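Local coordinates for hemolysin-related protein (Vibrio cholerae serotype O1, PDB 6MLT) that probably acts as a secreted adhesin of the biofilm matrix, combining metal-binding propeller repeats with a carbohydrate-binding beta-prism lectin domain, at residues S275-S280 / S602-T607; G477-D482 / W521-V526; Q494-M499 / S517-E522; G511-S516 / A535-V540. All blocks are in the same frame, centred on the assembly; numbering follows the deposited sequence.

Overall arrangement
All four contacts lie in the beta-propeller. Contact 1 ties strand 277-279, the first of its blade, to a loop near the C-terminus. Contacts 2, 3 and 4 are nested inside the chain loop it closes, which includes the beta-prism lectin region. Contacts 2 and 4 pack the blade from strand 478-481 to strand 509-514 on the next (strands 525-527 and 536-541); contact 3 holds the linking loop. Contacts 2 and 3 share Trp-521 and Glu-522, while contacts 2 and 4, like 3 and 4, alternate along the chain. Centres of contacts 1 and 2 are about 8 Å apart, those of 2, 3 and 4 about 10 to 11 Å, and contact 1 lies about 17 Å from 3 and 4.

Contact 1: residues S275-S280 / S602-T607; sequences SVQAVS and SFRSAT
Arg-604 meets the strand at Gln-277 and Val-276, with its guanidinium gripped from the edge and from both faces. NE donates to the backbone O of Gln-277 at 2.7 Å, a bond lying near the guanidinium plane, and NH2 reaches the same oxygen only weakly. CG2 of Val-276 lies over one face, 3.3 Å above the plane and over its centre. On the opposite face, Phe-603 CE1 of the arginine's own segment sits 3.4 Å above the plane, offset toward the rim. The bend at chi3 (-75°) places NE beside Gln-277 O, and the contacts on both faces restrict how the flat group can rotate.

Next to this grip the backbones form a single antiparallel bridge, the hydrogen-bonded pair Val-279 and Phe-603. Val-279 N donates to Phe-603 O at 3.1 Å, and Phe-603 N returns a bond of 2.8 Å to Val-279 O. Strand 277-279 is the first strand of a propeller blade, and the loop 602-607 also touches strands 224-227 and 478-481, the first strands of the two adjoining blades, so the end of the chain bridges three blades near the propeller centre. Farther along, Ser-280 OG packs against CB of both Ser-602 and Ser-605.

A second shell sets these groups. Ser-224 O takes a bond from Arg-604 NH2, while Ser-240 and Phe-223 hold the amide nitrogen of Gln-277. Asp-489 is hydrogen-bonded to Ser-280 OG, Ser-605 OG and Thr-607 OG1, and Ser-605 OG also accepts from Thr-607 N at 3.1 Å, closing an ST turn.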
# COMPACT_ATOMS: atom_id res chain seq x y z
N SER A 275 12.21 -10.68 -8.61
CA SER A 275 11.67 -9.67 -9.51
C SER A 275 10.59 -8.80 -8.89
O SER A 275 10.26 -7.76 -9.46
CB SER A 275 11.07 -10.33 -10.76
OG SER A 275 9.76 -10.83 -10.50
N VAL A 276 10.01 -9.21 -7.76
CA VAL A 276 8.82 -8.57 -7.22
C VAL A 276 8.77 -8.84 -5.73
O VAL A 276 9.32 -9.84 -5.25
CB VAL A 276 7.55 -9.08 -7.95
CG1 VAL A 276 7.34 -10.57 -7.69
CG2 VAL A 276 6.31 -8.29 -7.52
N GLN A 277 8.13 -7.94 -4.99
CA GLN A 277 7.97 -8.05 -3.55
C GLN A 277 6.54 -7.75 -3.17
O GLN A 277 5.78 -7.13 -3.93
CB GLN A 277 8.87 -7.07 -2.78
CG GLN A 277 10.05 -6.54 -3.54
CD GLN A 277 9.69 -5.53 -4.64
OE1 GLN A 277 8.65 -4.87 -4.60
NE2 GLN A 277 10.54 -5.42 -5.63
N ALA A 278 6.18 -8.19 -1.97
CA ALA A 278 5.00 -7.71 -1.26
C ALA A 278 5.49 -6.98 -0.01
O ALA A 278 6.48 -7.38 0.60
CB ALA A 278 4.06 -8.86 -0.89
N VAL A 279 4.80 -5.90 0.34
CA VAL A 279 5.18 -5.05 1.47
C VAL A 279 3.94 -4.86 2.33
O VAL A 279 2.91 -4.37 1.83
CB VAL A 279 5.74 -3.70 1.01
CG1 VAL A 279 6.18 -2.86 2.20
CG2 VAL A 279 6.88 -3.91 0.01
N SER A 280 4.01 -5.23 3.60
CA SER A 280 2.79 -5.21 4.40
C SER A 280 3.14 -5.33 5.88
O SER A 280 4.31 -5.37 6.27
CB SER A 280 1.85 -6.33 3.97
OG SER A 280 0.53 -6.04 4.39
N SER A 602 0.40 -0.80 2.38
CA SER A 602 0.69 -2.14 1.90
C SER A 602 0.81 -2.11 0.38
O SER A 602 0.38 -1.16 -0.28
CB SER A 602 -0.39 -3.14 2.32
OG SER A 602 -1.60 -2.89 1.62
N PHE A 603 1.39 -3.18 -0.16
CA PHE A 603 1.54 -3.34 -1.60
C PHE A 603 1.48 -4.82 -1.91
O PHE A 603 2.22 -5.62 -1.34
CB PHE A 603 2.85 -2.71 -2.08
CG PHE A 603 2.78 -2.15 -3.47
CD1 PHE A 603 2.87 -2.99 -4.57
CD2 PHE A 603 2.60 -0.79 -3.68
CE1 PHE A 603 2.79 -2.48 -5.85
CE2 PHE A 603 2.53 -0.28 -4.97
CZ PHE A 603 2.62 -1.13 -6.05
N ARG A 604 0.57 -5.18 -2.82
CA ARG A 604 0.24 -6.57 -3.16
C ARG A 604 -0.24 -7.35 -1.93
O ARG A 604 0.03 -8.54 -1.78
CB ARG A 604 1.43 -7.25 -3.85
CG ARG A 604 1.43 -6.99 -5.38
CD ARG A 604 2.68 -7.53 -6.07
NE ARG A 604 3.85 -6.68 -5.81
CZ ARG A 604 4.30 -5.74 -6.63
NH1 ARG A 604 3.72 -5.50 -7.80
NH2 ARG A 604 5.37 -5.04 -6.29
N SER A 605 -1.01 -6.67 -1.08
CA SER A 605 -1.78 -7.31 -0.02
C SER A 605 -3.27 -7.22 -0.33
O SER A 605 -3.76 -6.17 -0.76
CB SER A 605 -1.51 -6.67 1.34
OG SER A 605 -2.41 -7.20 2.30
N ALA A 606 -3.99 -8.31 -0.07
CA ALA A 606 -5.44 -8.34 -0.22
C ALA A 606 -6.18 -7.87 1.02
O ALA A 606 -7.41 -7.77 0.98
CB ALA A 606 -5.89 -9.77 -0.57
N THR A 607 -5.48 -7.59 2.11
CA THR A 607 -6.15 -7.33 3.39
C THR A 607 -6.66 -5.90 3.44
O THR A 607 -5.89 -4.94 3.31
CB THR A 607 -5.19 -7.58 4.55
OG1 THR A 607 -4.69 -8.92 4.48
CG2 THR A 607 -5.90 -7.36 5.90

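Contact 2: residues G477-D482 / W521-V526; sequences GVSAYD and WEYPVV. With NA (sodium ion), chain H.
Val-526 stands over the ring of Tyr-481, the two side chains crossing at about a right angle. Its CG1 lies 3.6 Å from the ring centroid, only 7° off the normal, which makes a CH-pi contact over the face. Tyr-481 CG is anti to the backbone N (chi1 171°), which puts CG on the side of Val-526, and its OH bonds beyond to Arg-567 O.

Ser-479 points toward the same partner segment but meets it with a polar tip: OG donates to Pro-524 O at 2.7 Å, tilted 33° from the carbonyl plane. A water then links the two strands, donating to Ser-479 OG and Ala-480 O and accepting from Val-526 N at 3.2 Å. At the start of the pair, Gly-477 N donates to Glu-522 O at 2.9 Å, and Tyr-523 CB packs 3.7 Å from Gly-477 C. The Tyr-523 ring lies obliquely beside Ser-479 CB and Val-478 O, a buried carbonyl oxygen that has no polar partner.

The two strands run nearly alongside in direction yet belong to successive propeller blades, joined by side chains, a water and a single backbone bond, without a ladder. Just past strand 478-481, Asp-482 OD1 binds sodium at 2.3 Å; Thr-484, Asp-486, Ile-488 O and Glu-490 complete a site in a DxDxDG-like loop, resembling the calcium loops of EF-hands.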
# COMPACT_ATOMS: atom_id res chain seq x y z
N GLY A 477 6.48 -14.69 -8.05
CA GLY A 477 5.87 -13.67 -7.22
C GLY A 477 5.38 -14.19 -5.88
O GLY A 477 5.36 -15.38 -5.61
N VAL A 478 4.99 -13.22 -5.05
CA VAL A 478 4.38 -13.46 -3.75
C VAL A 478 3.26 -12.44 -3.59
O VAL A 478 3.23 -11.41 -4.27
CB VAL A 478 5.39 -13.34 -2.59
CG1 VAL A 478 6.46 -14.41 -2.71
CG2 VAL A 478 6.02 -11.95 -2.58
N SER A 479 2.35 -12.72 -2.67
CA SER A 479 1.34 -11.75 -2.26
C SER A 479 1.09 -11.94 -0.77
O SER A 479 1.71 -12.79 -0.12
CB SER A 479 0.05 -11.90 -3.07
OG SER A 479 -0.60 -13.12 -2.75
N ALA A 480 0.18 -11.13 -0.23
CA ALA A 480 -0.05 -11.10 1.21
C ALA A 480 -1.55 -11.09 1.49
O ALA A 480 -2.34 -10.53 0.72
CB ALA A 480 0.59 -9.87 1.85
N TYR A 481 -1.93 -11.70 2.61
CA TYR A 481 -3.31 -11.70 3.08
C TYR A 481 -3.33 -12.22 4.51
O TYR A 481 -2.54 -13.10 4.88
CB TYR A 481 -4.22 -12.55 2.19
CG TYR A 481 -5.60 -12.73 2.77
CD1 TYR A 481 -6.44 -11.63 2.97
CD2 TYR A 481 -6.07 -13.99 3.15
CE1 TYR A 481 -7.70 -11.78 3.54
CE2 TYR A 481 -7.33 -14.15 3.71
CZ TYR A 481 -8.14 -13.04 3.90
OH TYR A 481 -9.39 -13.19 4.46
N ASP A 482 -4.26 -11.68 5.31
CA ASP A 482 -4.45 -12.09 6.71
C ASP A 482 -5.51 -13.18 6.74
O ASP A 482 -6.70 -12.91 6.92
CB ASP A 482 -4.84 -10.89 7.57
CG ASP A 482 -5.10 -11.26 9.01
OD1 ASP A 482 -4.73 -12.39 9.42
OD2 ASP A 482 -5.68 -10.44 9.74
N TRP A 521 6.59 -14.79 -13.00
CA TRP A 521 6.47 -13.90 -11.85
C TRP A 521 5.02 -13.82 -11.36
O TRP A 521 4.65 -12.82 -10.72
CB TRP A 521 7.02 -12.51 -12.19
CG TRP A 521 6.60 -12.04 -13.54
CD1 TRP A 521 5.50 -11.29 -13.86
CD2 TRP A 521 7.28 -12.30 -14.78
NE1 TRP A 521 5.45 -11.07 -15.21
CE2 TRP A 521 6.52 -11.68 -15.80
CE3 TRP A 521 8.44 -12.99 -15.13
CZ2 TRP A 521 6.88 -11.75 -17.14
CZ3 TRP A 521 8.80 -13.05 -16.47
CH2 TRP A 521 8.03 -12.43 -17.45
N GLU A 522 4.21 -14.84 -11.62
CA GLU A 522 2.83 -14.86 -11.15
C GLU A 522 2.79 -15.02 -9.63
O GLU A 522 3.79 -15.38 -9.00
CB GLU A 522 2.06 -15.99 -11.83
CG GLU A 522 2.36 -17.41 -11.32
CD GLU A 522 3.52 -18.13 -12.03
OE1 GLU A 522 4.44 -17.47 -12.59
OE2 GLU A 522 3.52 -19.39 -12.00
N TYR A 523 1.63 -14.73 -9.04
CA TYR A 523 1.42 -14.98 -7.63
C TYR A 523 -0.03 -15.37 -7.40
O TYR A 523 -0.89 -15.10 -8.25
CB TYR A 523 1.80 -13.77 -6.76
CG TYR A 523 1.20 -12.45 -7.21
CD1 TYR A 523 -0.15 -12.18 -7.02
CD2 TYR A 523 1.98 -11.47 -7.80
CE1 TYR A 523 -0.71 -10.97 -7.44
CE2 TYR A 523 1.43 -10.24 -8.21
CZ TYR A 523 0.08 -10.01 -8.02
OH TYR A 523 -0.49 -8.82 -8.41
N PRO A 524 -0.34 -16.02 -6.29
CA PRO A 524 -1.74 -16.27 -5.95
C PRO A 524 -2.41 -15.00 -5.46
O PRO A 524 -1.76 -14.08 -4.96
CB PRO A 524 -1.67 -17.33 -4.83
CG PRO A 524 -0.22 -17.73 -4.73
CD PRO A 524 0.57 -16.58 -5.28
N VAL A 525 -3.73 -14.96 -5.59
CA VAL A 525 -4.54 -13.80 -5.23
C VAL A 525 -5.66 -14.23 -4.30
O VAL A 525 -6.34 -15.23 -4.56
CB VAL A 525 -5.11 -13.11 -6.48
CG1 VAL A 525 -6.24 -12.13 -6.12
CG2 VAL A 525 -4.00 -12.41 -7.25
N VAL A 526 -5.87 -13.47 -3.23
CA VAL A 526 -7.06 -13.61 -2.39
C VAL A 526 -8.00 -12.47 -2.71
O VAL A 526 -7.59 -11.30 -2.73
CB VAL A 526 -6.70 -13.63 -0.90
CG1 VAL A 526 -7.96 -13.62 -0.04
CG2 VAL A 526 -5.85 -14.86 -0.58
NA NA H . -2.79 -13.29 10.15
O HOH W 1 -3.34 -12.12 -1.91

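Contact 3: residues Q494-M499 / S517-E522; sequences QDRLRM and SGTLWE
Arg-496 curls over Ser-517 because its chain bends twice, chi2 (-56°) placing CD and chi3 (-58°) placing NE beside the serine carbonyl. NE donates to Ser-517 O at 2.9 Å, in the carbonyl plane on a lone pair and close to the guanidinium plane. The backbone answers in the other direction: Ser-517 N donates to Arg-496 O at 3.0 Å, approaching from above that carbonyl's plane. One residue therefore clasps the other through both main chain and side chain. Gly-518 O lies over one face of the guanidinium, 3.6 Å from NE, and NH2 goes on to Ser-548 OG. Thr-519 CG2 packs 3.6 Å from Asp-495 O and touches Arg-496 CD at 4.0 Å.

Each segment is braced from within. Asp-495 OD1 accepts from Leu-497 N, an Asx turn, and from Arg-498 N, which widens it to an Asx motif, while OD2 is held by NE and NH2 of Arg-498 in a side-on salt bridge. Gln-494 NE2 donates to Asp-495 O at 2.7 Å. Within 517-522, Ser-517 OG donates to Glu-522 OE2 at 2.6 Å and accepts from Thr-519 N in an ST turn; Glu-522 OE1 takes Leu-520 N on its syn lone pair. Both carboxylate oxygens of Glu-522 thus shape the loop that carries Ser-517.

The clasp lies at the turn of the hairpin between strands 490-494 and 498-502. Loop 517-522 leaves strand 509-514, the outermost of this blade, passes that turn and leads into strand 525-527 of the next blade.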
# COMPACT_ATOMS: atom_id res chain seq x y z
N GLN A 494 4.71 -19.49 -4.12
CA GLN A 494 4.56 -20.51 -5.15
C GLN A 494 5.95 -20.99 -5.54
O GLN A 494 6.88 -20.18 -5.63
CB GLN A 494 3.83 -19.94 -6.37
CG GLN A 494 3.80 -20.86 -7.59
CD GLN A 494 2.84 -22.02 -7.40
OE1 GLN A 494 1.70 -21.83 -6.98
NE2 GLN A 494 3.30 -23.22 -7.70
N ASP A 495 6.11 -22.30 -5.74
CA ASP A 495 7.33 -22.79 -6.37
C ASP A 495 6.98 -23.70 -7.54
O ASP A 495 5.96 -23.49 -8.19
CB ASP A 495 8.27 -23.46 -5.34
CG ASP A 495 7.74 -24.78 -4.77
OD1 ASP A 495 6.66 -25.27 -5.14
OD2 ASP A 495 8.48 -25.33 -3.91
N ARG A 496 7.83 -24.69 -7.85
CA ARG A 496 7.56 -25.51 -9.03
C ARG A 496 6.35 -26.41 -8.84
O ARG A 496 5.65 -26.71 -9.81
CB ARG A 496 8.79 -26.36 -9.38
CG ARG A 496 10.05 -25.57 -9.78
CD ARG A 496 9.82 -24.60 -10.94
NE ARG A 496 9.33 -25.27 -12.15
CZ ARG A 496 10.10 -25.95 -13.00
NH1 ARG A 496 11.39 -26.09 -12.76
NH2 ARG A 496 9.56 -26.51 -14.07
N LEU A 497 6.07 -26.83 -7.60
CA LEU A 497 5.07 -27.87 -7.35
C LEU A 497 4.03 -27.53 -6.31
O LEU A 497 3.04 -28.26 -6.20
CB LEU A 497 5.77 -29.17 -6.91
CG LEU A 497 6.72 -29.81 -7.92
CD1 LEU A 497 7.52 -30.92 -7.28
CD2 LEU A 497 5.93 -30.33 -9.12
N ARG A 498 4.20 -26.46 -5.53
CA ARG A 498 3.35 -26.19 -4.39
C ARG A 498 3.09 -24.70 -4.26
O ARG A 498 3.98 -23.89 -4.48
CB ARG A 498 3.99 -26.67 -3.07
CG ARG A 498 4.78 -27.95 -3.15
CD ARG A 498 5.73 -28.08 -1.97
NE ARG A 498 6.90 -27.22 -2.11
CZ ARG A 498 7.84 -27.08 -1.18
NH1 ARG A 498 7.74 -27.74 -0.03
NH2 ARG A 498 8.88 -26.29 -1.40
N MET A 499 1.86 -24.37 -3.90
CA MET A 499 1.52 -23.07 -3.33
C MET A 499 1.49 -23.23 -1.82
O MET A 499 1.01 -24.25 -1.32
CB MET A 499 0.17 -22.58 -3.87
CG MET A 499 -0.29 -21.24 -3.29
SD MET A 499 -1.12 -21.41 -1.68
CE MET A 499 -1.20 -19.69 -1.18
N SER A 517 3.91 -25.08 -11.69
CA SER A 517 4.20 -24.03 -12.65
C SER A 517 5.68 -24.08 -13.04
O SER A 517 6.54 -24.34 -12.19
CB SER A 517 3.86 -22.64 -12.09
OG SER A 517 4.18 -21.63 -13.04
N GLY A 518 5.96 -23.81 -14.32
CA GLY A 518 7.32 -23.50 -14.72
C GLY A 518 7.85 -22.26 -14.02
O GLY A 518 9.06 -22.12 -13.85
N THR A 519 6.94 -21.40 -13.58
CA THR A 519 7.14 -20.14 -12.86
C THR A 519 7.71 -19.06 -13.76
O THR A 519 8.68 -19.26 -14.50
CB THR A 519 8.02 -20.29 -11.61
OG1 THR A 519 9.38 -20.55 -11.98
CG2 THR A 519 7.50 -21.41 -10.71
N LEU A 520 7.04 -17.90 -13.73
CA LEU A 520 7.58 -16.66 -14.25
C LEU A 520 7.58 -15.70 -13.08
O LEU A 520 8.44 -15.78 -12.19
CB LEU A 520 6.76 -16.19 -15.45
CG LEU A 520 6.92 -17.02 -16.73
CD1 LEU A 520 5.86 -16.58 -17.73
CD2 LEU A 520 8.31 -16.86 -17.30
N TRP A 521 6.59 -14.79 -13.00
CA TRP A 521 6.47 -13.90 -11.85
C TRP A 521 5.02 -13.82 -11.36
O TRP A 521 4.65 -12.82 -10.72
CB TRP A 521 7.02 -12.51 -12.19
CG TRP A 521 6.60 -12.04 -13.54
CD1 TRP A 521 5.50 -11.29 -13.86
CD2 TRP A 521 7.28 -12.30 -14.78
NE1 TRP A 521 5.45 -11.07 -15.21
CE2 TRP A 521 6.52 -11.68 -15.80
CE3 TRP A 521 8.44 -12.99 -15.13
CZ2 TRP A 521 6.88 -11.75 -17.14
CZ3 TRP A 521 8.80 -13.05 -16.47
CH2 TRP A 521 8.03 -12.43 -17.45
N GLU A 522 4.21 -14.84 -11.62
CA GLU A 522 2.83 -14.86 -11.15
C GLU A 522 2.79 -15.02 -9.63
O GLU A 522 3.79 -15.38 -9.00
CB GLU A 522 2.06 -15.99 -11.83
CG GLU A 522 2.36 -17.41 -11.32
CD GLU A 522 3.52 -18.13 -12.03
OE1 GLU A 522 4.44 -17.47 -12.59
OE2 GLU A 522 3.52 -19.39 -12.00

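Contact 4: residues G511-S516 / A535-V540; sequences GIIANS and ASLIMV
Ile-513 and Leu-537 meet tip to tip between two consecutive blades of the propeller, Ile-513 on the outermost strand of one and Leu-537 on the second strand of the next. No backbone ladder joins these strands; even Asn-515 and Val-540, the pair whose CA atoms approach most closely, stand 7.9 Å apart, so side chains fill the interface.

The apolar group is centred on Ile-513 CD1, which touches Leu-537 CD2 at 3.8 Å and Met-539 CE at 4.0 Å. The bend of Met-539 at chi3 (71°) turns CE toward this isoleucine, and the two chains cross at a slant. Met-499, on the strand beside Ile-513, packs against both Leu-537 and Met-539, and Tyr-557 of strand 553-559 touches Ile-513 and Met-539.

Between the apolar and polar parts, Asn-515 and Met-539 slide past each other in opposite directions. Met-539 SD comes to 3.4 Å from Asn-515 CG, the amide carbon. Met-539 CG lies 3.5 Å from Asn-515 OD1, so the amide lies against both methionine atoms.

The polar part is built on that same amide. OD1 accepts from Asn-551 ND2, which helps fix the rotation of the group; separately, the main-chain O of the same residue accepts from Gln-494 NE2. Asn-515 ND2 donates to Val-540 O at 3.0 Å with an N-H...O angle of 159°, the nitrogen standing 45° out of the plane of that carbonyl.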
# COMPACT_ATOMS: atom_id res chain seq x y z
N GLY A 511 0.09 -23.74 5.35
CA GLY A 511 -0.78 -24.42 4.42
C GLY A 511 0.00 -24.77 3.18
O GLY A 511 0.94 -24.07 2.80
N ILE A 512 -0.38 -25.88 2.55
CA ILE A 512 0.27 -26.38 1.35
C ILE A 512 -0.81 -26.85 0.39
O ILE A 512 -1.70 -27.62 0.78
CB ILE A 512 1.24 -27.55 1.65
CG1 ILE A 512 2.28 -27.14 2.69
CG2 ILE A 512 1.94 -28.00 0.36
CD1 ILE A 512 3.12 -28.30 3.21
N ILE A 513 -0.73 -26.42 -0.86
CA ILE A 513 -1.65 -26.82 -1.91
C ILE A 513 -0.83 -27.25 -3.11
O ILE A 513 0.02 -26.48 -3.58
CB ILE A 513 -2.62 -25.68 -2.28
CG1 ILE A 513 -3.58 -25.40 -1.13
CG2 ILE A 513 -3.38 -26.00 -3.57
CD1 ILE A 513 -4.42 -24.14 -1.31
N ALA A 514 -1.08 -28.46 -3.62
CA ALA A 514 -0.39 -28.91 -4.82
C ALA A 514 -0.82 -28.05 -6.00
O ALA A 514 -2.01 -27.95 -6.32
CB ALA A 514 -0.72 -30.38 -5.08
N ASN A 515 0.16 -27.43 -6.66
CA ASN A 515 -0.10 -26.49 -7.75
C ASN A 515 1.21 -26.26 -8.48
O ASN A 515 2.17 -25.75 -7.88
CB ASN A 515 -0.67 -25.18 -7.21
CG ASN A 515 -1.23 -24.28 -8.30
OD1 ASN A 515 -2.28 -24.55 -8.86
ND2 ASN A 515 -0.52 -23.19 -8.58
N SER A 516 1.28 -26.65 -9.75
CA SER A 516 2.54 -26.65 -10.48
C SER A 516 2.66 -25.46 -11.42
O SER A 516 1.66 -24.90 -11.89
CB SER A 516 2.71 -27.94 -11.28
OG SER A 516 1.65 -28.14 -12.20
N ALA A 535 -13.56 -14.94 1.70
CA ALA A 535 -12.79 -14.74 0.48
C ALA A 535 -12.47 -16.07 -0.23
O ALA A 535 -12.68 -17.17 0.28
CB ALA A 535 -11.49 -14.01 0.79
N SER A 536 -11.94 -15.93 -1.45
CA SER A 536 -11.48 -17.03 -2.28
C SER A 536 -9.99 -16.86 -2.54
O SER A 536 -9.48 -15.74 -2.67
CB SER A 536 -12.22 -17.08 -3.61
OG SER A 536 -13.62 -17.15 -3.43
N LEU A 537 -9.29 -17.99 -2.63
CA LEU A 537 -7.87 -18.05 -2.95
C LEU A 537 -7.71 -18.56 -4.38
O LEU A 537 -8.06 -19.71 -4.67
CB LEU A 537 -7.13 -18.96 -1.98
CG LEU A 537 -5.72 -19.40 -2.37
CD1 LEU A 537 -4.79 -18.20 -2.52
CD2 LEU A 537 -5.16 -20.38 -1.34
N ILE A 538 -7.16 -17.71 -5.25
CA ILE A 538 -7.09 -17.96 -6.69
C ILE A 538 -5.64 -18.16 -7.10
O ILE A 538 -4.79 -17.31 -6.78
CB ILE A 538 -7.71 -16.79 -7.49
CG1 ILE A 538 -9.15 -16.54 -7.04
CG2 ILE A 538 -7.65 -17.07 -9.00
CD1 ILE A 538 -9.50 -15.08 -6.89
N MET A 539 -5.36 -19.23 -7.83
CA MET A 539 -4.01 -19.48 -8.32
C MET A 539 -4.05 -20.10 -9.71
O MET A 539 -5.02 -20.76 -10.09
CB MET A 539 -3.22 -20.39 -7.36
CG MET A 539 -3.76 -21.79 -7.22
SD MET A 539 -2.99 -22.68 -5.85
CE MET A 539 -3.72 -21.83 -4.45
N VAL A 540 -2.98 -19.87 -10.46
CA VAL A 540 -2.87 -20.37 -11.83
C VAL A 540 -1.84 -21.49 -11.87
O VAL A 540 -0.94 -21.56 -11.03
CB VAL A 540 -2.51 -19.23 -12.80
CG1 VAL A 540 -3.53 -18.11 -12.68
CG2 VAL A 540 -1.10 -18.71 -12.54